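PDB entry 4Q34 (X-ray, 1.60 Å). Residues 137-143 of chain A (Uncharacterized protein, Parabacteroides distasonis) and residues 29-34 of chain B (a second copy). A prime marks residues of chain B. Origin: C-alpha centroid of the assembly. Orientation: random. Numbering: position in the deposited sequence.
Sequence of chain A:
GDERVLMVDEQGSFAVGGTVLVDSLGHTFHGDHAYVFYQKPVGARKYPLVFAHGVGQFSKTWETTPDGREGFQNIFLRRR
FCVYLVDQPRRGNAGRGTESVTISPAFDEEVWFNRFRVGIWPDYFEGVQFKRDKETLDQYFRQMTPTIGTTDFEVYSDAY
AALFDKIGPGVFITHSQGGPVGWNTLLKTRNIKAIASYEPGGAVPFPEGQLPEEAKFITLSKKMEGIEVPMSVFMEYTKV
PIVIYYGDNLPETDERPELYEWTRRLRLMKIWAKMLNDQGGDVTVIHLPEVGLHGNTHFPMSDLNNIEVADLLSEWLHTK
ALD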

# COMPACT_ATOMS: atom_id res chain seq x y z
N LEU A 137 14.46 7.74 -12.13
CA LEU A 137 13.87 6.71 -13.00
C LEU A 137 13.70 5.38 -12.31
O LEU A 137 12.73 4.71 -12.56
CB LEU A 137 14.71 6.52 -14.28
CG LEU A 137 13.95 5.98 -15.50
CD1 LEU A 137 12.84 6.90 -15.96
CD2 LEU A 137 14.91 5.72 -16.65
N ASP A 138 14.65 5.02 -11.45
CA ASP A 138 14.54 3.84 -10.61
C ASP A 138 13.23 3.89 -9.81
O ASP A 138 12.44 2.93 -9.80
CB ASP A 138 15.74 3.75 -9.64
CG ASP A 138 15.69 2.53 -8.71
OD1 ASP A 138 15.71 1.40 -9.20
OD2 ASP A 138 15.59 2.69 -7.46
N GLN A 139 12.98 5.00 -9.13
CA GLN A 139 11.75 5.17 -8.40
C GLN A 139 10.51 5.06 -9.26
O GLN A 139 9.52 4.46 -8.86
CB GLN A 139 11.68 6.51 -7.65
CG GLN A 139 12.60 6.59 -6.43
CD GLN A 139 12.32 5.55 -5.38
OE1 GLN A 139 11.20 5.41 -4.93
NE2 GLN A 139 13.32 4.80 -5.00
N TYR A 140 10.58 5.67 -10.43
CA TYR A 140 9.48 5.67 -11.41
C TYR A 140 9.10 4.26 -11.82
O TYR A 140 7.91 3.94 -11.84
CB TYR A 140 9.91 6.42 -12.64
CG TYR A 140 8.83 6.90 -13.58
CD1 TYR A 140 7.76 7.69 -13.14
CD2 TYR A 140 8.98 6.69 -14.94
CE1 TYR A 140 6.85 8.22 -14.04
CE2 TYR A 140 8.06 7.21 -15.85
CZ TYR A 140 7.03 7.98 -15.42
OH TYR A 140 6.15 8.50 -16.35
N PHE A 141 10.08 3.40 -12.13
CA PHE A 141 9.71 2.04 -12.50
C PHE A 141 9.20 1.22 -11.32
O PHE A 141 8.33 0.38 -11.49
CB PHE A 141 10.81 1.30 -13.22
CG PHE A 141 11.21 1.95 -14.52
CD1 PHE A 141 10.25 2.36 -15.43
CD2 PHE A 141 12.53 2.08 -14.83
CE1 PHE A 141 10.64 2.91 -16.65
CE2 PHE A 141 12.93 2.64 -16.04
CZ PHE A 141 11.97 3.07 -16.94
N ARG A 142 9.72 1.51 -10.13
CA ARG A 142 9.33 0.76 -8.94
C ARG A 142 8.02 1.21 -8.33
O ARG A 142 7.54 0.54 -7.41
CB ARG A 142 10.43 0.83 -7.88
CG ARG A 142 11.71 0.15 -8.38
CD ARG A 142 12.79 0.12 -7.29
NE ARG A 142 14.07 -0.39 -7.75
CZ ARG A 142 14.36 -1.65 -7.97
NH1 ARG A 142 13.47 -2.61 -7.73
NH2 ARG A 142 15.57 -1.98 -8.39
N GLN A 143 7.42 2.29 -8.84
CA GLN A 143 6.04 2.62 -8.43
C GLN A 143 4.95 1.86 -9.24
O GLN A 143 3.74 2.05 -9.05
CB GLN A 143 5.80 4.13 -8.45
CG GLN A 143 5.63 4.77 -9.79
CD GLN A 143 5.34 6.27 -9.68
OE1 GLN A 143 6.06 6.99 -8.98
NE2 GLN A 143 4.30 6.73 -10.36
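Chain B 29-34: FHGDHA

Contact between a chain A helix and a strand-to-loop segment of a second copy of the protein. Residues 137-142 are helical, continuing a helix that begins earlier in the chain, with backbone hydrogen bonds from Phe141 N to Leu137 O (3.0 Å) and from Arg142 N to Asp138 O (3.1 Å). Phe29′ to Gly31′ are extended and belong to a strand that begins earlier; Asp32′ then takes positive phi (68°), and the backbone is extended again at His33′ and Ala34′. The strand crosses the helix at -74°, with 8.2 Å between the axes at closest approach. The nearest CA atoms across the contact are those of Arg142 and His30′, 6.2 Å apart, and together the two stretches bury 351 Å².

Arg142 is the centre of the contact. Its CA-to-CB bond points toward chain B, and chi1 m followed by chi2 and chi3 t extends the side chain across the segment from His30′ to His33′. Arg142 NH1 donates to two acceptors near the guanidinium plane, Gly31′ O (3.0 Å, 148°) and His33′ ND1 (3.0 Å, 158°). Because ND1 accepts here, the proton of a neutral His33′ ring would lie on NE2; His33′ NE2 is 3.2 Å from Arg142 O, but the angle is too poor for a hydrogen bond. The Gly31′ N to Arg142 NH1 approach, 3.3 Å, pairs two donors and is likewise not a bond. Arg142 NH2 is satisfied elsewhere in the structure. On the helix side, one turn back, Asp138 holds Arg142 in a salt bridge: Arg142 NE donates to Asp138 OD1 at 2.8 Å and weakly to Asp138 OD2 at 3.4 Å. The guanidinium is thus tied to its own helix through NE and to chain B through NH1.

His33′, chi1 p, lays a ring face against the aliphatic part of Arg142, with Arg142 CB 3.7 Å from the His33′ ring centroid and 12° off the normal, a CH-pi contact. His30′, chi1 m, brings CD2 over one face of the guanidinium, 3.7 Å from Arg142 NH2. His30′ CD2 also lies 3.0 Å from Asp138 OD1, which approaches near the imidazole plane. Water 1 joins the two residues: it is hydrogen-bonded to His30′ NE2 at 2.9 Å and donates weakly to Asp138 OD1 at 3.4 Å. His30′ ND1 is hydrogen-bonded elsewhere in the structure and lies 3.7 Å from Phe141 CD2; the two rings pack obliquely, centroids 5.4 Å apart and planes at 41°.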

# COMPACT_ATOMS: atom_id res chain seq x y z
N PHE B 29 14.19 -4.76 -15.88
CA PHE B 29 13.04 -4.94 -15.04
C PHE B 29 13.41 -4.71 -13.59
O PHE B 29 14.14 -5.49 -12.99
CB PHE B 29 12.42 -6.34 -15.24
CG PHE B 29 11.15 -6.52 -14.49
CD1 PHE B 29 11.20 -6.94 -13.17
CD2 PHE B 29 9.92 -6.20 -15.07
CE1 PHE B 29 10.06 -7.11 -12.45
CE2 PHE B 29 8.74 -6.35 -14.30
CZ PHE B 29 8.84 -6.82 -13.02
N HIS B 30 12.91 -3.62 -13.04
CA HIS B 30 13.12 -3.26 -11.66
C HIS B 30 12.06 -3.86 -10.75
O HIS B 30 10.90 -3.44 -10.76
CB HIS B 30 13.06 -1.75 -11.50
CG HIS B 30 14.17 -1.02 -12.17
ND1 HIS B 30 14.29 -0.96 -13.54
CD2 HIS B 30 15.21 -0.30 -11.66
CE1 HIS B 30 15.37 -0.25 -13.85
NE2 HIS B 30 15.95 0.15 -12.73
N GLY B 31 12.48 -4.81 -9.92
CA GLY B 31 11.57 -5.48 -8.96
C GLY B 31 12.22 -5.86 -7.65
O GLY B 31 13.41 -5.63 -7.43
N ASP B 32 11.44 -6.49 -6.78
CA ASP B 32 11.93 -6.98 -5.49
C ASP B 32 12.33 -5.90 -4.43
O ASP B 32 12.96 -6.22 -3.43
CB ASP B 32 13.03 -8.05 -5.67
CG ASP B 32 12.47 -9.42 -6.10
OD1 ASP B 32 11.22 -9.61 -6.15
OD2 ASP B 32 13.31 -10.30 -6.41
N HIS B 33 11.93 -4.65 -4.65
CA HIS B 33 12.09 -3.57 -3.68
C HIS B 33 11.02 -3.73 -2.62
O HIS B 33 10.01 -4.45 -2.81
CB HIS B 33 11.89 -2.22 -4.37
CG HIS B 33 10.67 -2.19 -5.24
ND1 HIS B 33 10.68 -2.67 -6.53
CD2 HIS B 33 9.38 -1.86 -4.97
CE1 HIS B 33 9.46 -2.60 -7.03
NE2 HIS B 33 8.65 -2.11 -6.11
N ALA B 34 11.18 -3.03 -1.51
CA ALA B 34 10.09 -2.83 -0.56
C ALA B 34 9.47 -1.48 -0.87
O ALA B 34 10.13 -0.60 -1.48
CB ALA B 34 10.63 -2.82 0.87
O HOH W 1 17.64 2.33 -11.78